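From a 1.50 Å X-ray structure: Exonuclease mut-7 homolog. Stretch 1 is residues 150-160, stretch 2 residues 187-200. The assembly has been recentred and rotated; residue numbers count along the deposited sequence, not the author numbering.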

# COMPACT_ATOMS: atom_id res chain seq x y z
N ASN A 150 34.65 -5.80 6.24
CA ASN A 150 33.32 -6.36 6.47
C ASN A 150 32.48 -5.37 7.26
O ASN A 150 32.97 -4.35 7.75
CB ASN A 150 33.41 -7.71 7.20
CG ASN A 150 34.21 -7.64 8.49
OD1 ASN A 150 33.95 -6.81 9.36
ND2 ASN A 150 35.19 -8.53 8.61
N LEU A 151 31.18 -5.67 7.38
CA LEU A 151 30.26 -4.71 8.00
C LEU A 151 30.56 -4.55 9.49
O LEU A 151 30.47 -3.43 10.02
CB LEU A 151 28.81 -5.14 7.77
CG LEU A 151 27.76 -4.25 8.45
CD1 LEU A 151 27.82 -2.83 7.90
CD2 LEU A 151 26.35 -4.83 8.29
N ALA A 152 30.93 -5.63 10.18
CA ALA A 152 31.20 -5.52 11.60
C ALA A 152 32.34 -4.54 11.87
O ALA A 152 32.28 -3.75 12.82
CB ALA A 152 31.54 -6.89 12.18
N ASN A 153 33.37 -4.56 11.03
CA ASN A 153 34.48 -3.64 11.23
C ASN A 153 34.09 -2.21 10.87
O ASN A 153 34.55 -1.26 11.51
CB ASN A 153 35.69 -4.10 10.42
CG ASN A 153 36.35 -5.32 11.03
OD1 ASN A 153 36.09 -5.67 12.18
ND2 ASN A 153 37.20 -5.99 10.25
N LEU A 154 33.25 -2.03 9.85
CA LEU A 154 32.79 -0.69 9.50
C LEU A 154 31.94 -0.10 10.62
O LEU A 154 32.00 1.11 10.88
CB LEU A 154 32.00 -0.73 8.19
CG LEU A 154 31.68 0.63 7.59
CD1 LEU A 154 32.94 1.52 7.54
CD2 LEU A 154 31.09 0.44 6.19
N VAL A 155 31.13 -0.92 11.28
CA VAL A 155 30.36 -0.45 12.44
C VAL A 155 31.30 0.04 13.54
O VAL A 155 31.07 1.10 14.14
CB VAL A 155 29.43 -1.56 12.94
CG1 VAL A 155 28.90 -1.22 14.31
CG2 VAL A 155 28.26 -1.73 11.97
N ARG A 156 32.36 -0.71 13.83
CA ARG A 156 33.29 -0.27 14.86
C ARG A 156 33.97 1.04 14.48
O ARG A 156 34.08 1.95 15.30
CB ARG A 156 34.34 -1.35 15.13
CG ARG A 156 35.08 -1.15 16.45
CD ARG A 156 35.84 -2.40 16.82
NE ARG A 156 36.93 -2.64 15.88
CZ ARG A 156 36.92 -3.59 14.95
NH1 ARG A 156 35.88 -4.40 14.83
NH2 ARG A 156 37.96 -3.74 14.13
N LEU A 157 34.42 1.15 13.22
CA LEU A 157 35.10 2.36 12.77
C LEU A 157 34.20 3.58 12.86
O LEU A 157 34.66 4.68 13.18
CB LEU A 157 35.59 2.18 11.34
CG LEU A 157 36.76 1.23 11.11
CD1 LEU A 157 36.80 0.79 9.67
CD2 LEU A 157 38.05 1.92 11.49
N CYS A 158 32.91 3.42 12.55
CA CYS A 158 32.02 4.57 12.48
C CYS A 158 31.31 4.86 13.79
O CYS A 158 31.06 6.03 14.10
CB CYS A 158 30.97 4.37 11.38
SG CYS A 158 31.63 4.33 9.72
N LEU A 159 30.96 3.83 14.56
CA LEU A 159 30.15 4.03 15.75
C LEU A 159 30.83 3.66 17.05
O LEU A 159 30.26 3.92 18.12
CB LEU A 159 28.85 3.22 15.62
CG LEU A 159 28.13 3.31 14.27
CD1 LEU A 159 26.96 2.36 14.30
CD2 LEU A 159 27.69 4.74 13.96
N GLY A 160 32.02 3.07 17.01
CA GLY A 160 32.77 2.83 18.23
C GLY A 160 32.23 1.73 19.11
O GLY A 160 32.58 1.67 20.29
N LEU A 187 18.68 -4.29 13.30
CA LEU A 187 19.87 -3.46 13.40
C LEU A 187 20.78 -3.62 12.18
O LEU A 187 21.50 -2.68 11.83
CB LEU A 187 20.62 -3.80 14.68
CG LEU A 187 21.81 -2.89 15.01
CD1 LEU A 187 21.39 -1.43 15.07
CD2 LEU A 187 22.43 -3.34 16.33
N ASP A 188 20.76 -4.78 11.50
CA ASP A 188 21.67 -4.95 10.38
C ASP A 188 21.31 -4.01 9.24
O ASP A 188 22.19 -3.60 8.48
CB ASP A 188 21.72 -6.41 9.92
CG ASP A 188 23.16 -6.93 9.78
OD1 ASP A 188 23.93 -6.83 10.77
OD2 ASP A 188 23.52 -7.40 8.68
N ALA A 189 20.03 -3.66 9.11
CA ALA A 189 19.65 -2.62 8.16
C ALA A 189 19.88 -1.22 8.74
O ALA A 189 20.47 -0.37 8.06
CB ALA A 189 18.18 -2.81 7.74
N PHE A 190 19.44 -0.97 9.98
CA PHE A 190 19.50 0.39 10.51
C PHE A 190 20.93 0.92 10.63
O PHE A 190 21.18 2.11 10.41
CB PHE A 190 18.81 0.47 11.88
CG PHE A 190 18.65 1.88 12.40
CD1 PHE A 190 19.59 2.43 13.26
CD2 PHE A 190 17.55 2.64 12.05
CE1 PHE A 190 19.44 3.72 13.74
CE2 PHE A 190 17.38 3.93 12.52
CZ PHE A 190 18.34 4.48 13.38
N CYS A 191 21.89 0.05 10.96
CA CYS A 191 23.25 0.55 11.18
C CYS A 191 23.86 1.10 9.89
O CYS A 191 24.82 1.89 9.96
CB CYS A 191 24.13 -0.56 11.78
SG CYS A 191 24.69 -1.86 10.63
N LEU A 192 23.33 0.72 8.73
CA LEU A 192 23.82 1.28 7.48
C LEU A 192 23.54 2.77 7.41
O LEU A 192 24.37 3.54 6.90
CB LEU A 192 23.19 0.55 6.29
CG LEU A 192 23.34 -0.98 6.31
CD1 LEU A 192 22.61 -1.55 5.10
CD2 LEU A 192 24.80 -1.39 6.34
N LEU A 193 22.39 3.20 7.94
CA LEU A 193 22.10 4.64 7.98
C LEU A 193 23.09 5.36 8.88
O LEU A 193 23.60 6.43 8.52
CB LEU A 193 20.68 4.89 8.49
CG LEU A 193 19.52 4.33 7.65
CD1 LEU A 193 18.29 4.21 8.51
CD2 LEU A 193 19.23 5.25 6.46
N GLU A 194 23.38 4.78 10.05
CA GLU A 194 24.33 5.39 10.97
C GLU A 194 25.74 5.43 10.38
O GLU A 194 26.47 6.41 10.58
CB GLU A 194 24.34 4.61 12.29
CG GLU A 194 22.98 4.50 12.95
CD GLU A 194 22.99 3.52 14.11
OE1 GLU A 194 23.21 2.32 13.87
OE2 GLU A 194 22.75 3.96 15.26
N ILE A 195 26.13 4.39 9.64
CA ILE A 195 27.43 4.39 8.97
C ILE A 195 27.51 5.51 7.94
O ILE A 195 28.48 6.28 7.91
CB ILE A 195 27.71 3.02 8.33
CG1 ILE A 195 28.07 1.99 9.41
CG2 ILE A 195 28.80 3.12 7.31
CD1 ILE A 195 28.01 0.57 8.89
N TYR A 196 26.50 5.61 7.06
CA TYR A 196 26.53 6.65 6.05
C TYR A 196 26.63 8.03 6.68
O TYR A 196 27.40 8.89 6.21
CB TYR A 196 25.28 6.57 5.15
CG TYR A 196 25.39 7.53 3.99
CD1 TYR A 196 26.22 7.25 2.91
CD2 TYR A 196 24.72 8.74 4.00
CE1 TYR A 196 26.36 8.14 1.86
CE2 TYR A 196 24.86 9.64 2.95
CZ TYR A 196 25.68 9.32 1.88
OH TYR A 196 25.85 10.20 0.83
N ASP A 197 25.87 8.26 7.75
CA ASP A 197 25.89 9.56 8.42
C ASP A 197 27.28 9.87 8.97
O ASP A 197 27.76 11.01 8.85
CB ASP A 197 24.84 9.56 9.53
CG ASP A 197 24.81 10.85 10.30
OD1 ASP A 197 24.19 11.82 9.82
OD2 ASP A 197 25.39 10.89 11.40
N ALA A 198 27.96 8.88 9.53
CA ALA A 198 29.29 9.12 10.08
C ALA A 198 30.30 9.45 8.99
O ALA A 198 31.16 10.33 9.16
CB ALA A 198 29.75 7.90 10.88
N ILE A 199 30.22 8.76 7.85
CA ILE A 199 31.14 9.03 6.75
C ILE A 199 30.87 10.40 6.15
O ILE A 199 31.81 11.15 5.85
CB ILE A 199 31.06 7.92 5.69
CG1 ILE A 199 31.53 6.59 6.31
CG2 ILE A 199 31.89 8.28 4.48
CD1 ILE A 199 31.49 5.41 5.37
N GLU A 200 29.60 10.74 5.95
CA GLU A 200 29.21 12.07 5.48
C GLU A 200 29.84 13.16 6.34
O GLU A 200 30.43 14.12 5.83
CB GLU A 200 27.68 12.17 5.50
CG GLU A 200 27.05 13.31 4.74
CD GLU A 200 25.53 13.13 4.65
OE1 GLU A 200 24.90 12.83 5.69
OE2 GLU A 200 24.98 13.27 3.54

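At the centre of the contact is Ile 195, which sits as a knob among Leu 151, Leu 154, Val 155 and Cys 158. Its CA-to-CB bond points sideways, but the branched side chain reaches across: Ile 195 CD1 lies 3.5 Å from Leu 151 CD1 and 3.9 Å from Val 155 CG2, while Ile 195 CG2 lies 3.7 Å from Leu 154 CD2 and 3.9 Å from Cys 158 SG. Leu 151 answers as the reciprocal knob, lodged among Asp 188, Cys 191, Leu 192 and Ile 195; Leu 151 CD1 is 3.7 Å from Leu 192 CD2. Leucine and isoleucine suit these places, bringing aliphatic reach with no polar group to satisfy. Val 155 CG2 packs 3.8 Å from Cys 191 SG, a thiol that serves here as an apolar surface.

The helices, 151-159 and 187-200, have axes 9.2 Å apart, inclined at 49°, and bury 481 Å², both sides summed. The contact is mainly apolar, and no hydrogen bond crosses it. Cys 158 and Ile 195 have the nearest CA atoms, 5.8 Å apart; Cys 158 CB meets Ala 198 CB, a lone methyl, at 3.8 Å.

At the edge, Leu 159 CD2 rests 3.7 Å from Glu 194 CB, so the glutamate offers a methylene while its OE1 is hydrogen-bonded elsewhere in the structure. Asp 188 OD2 approaches Leu 151 CD2 at 3.8 Å, a van der Waals contact. Beyond, Asn 150 caps the first helix, Asn 150 OD1 accepting from Asn 153 N at 2.9 Å.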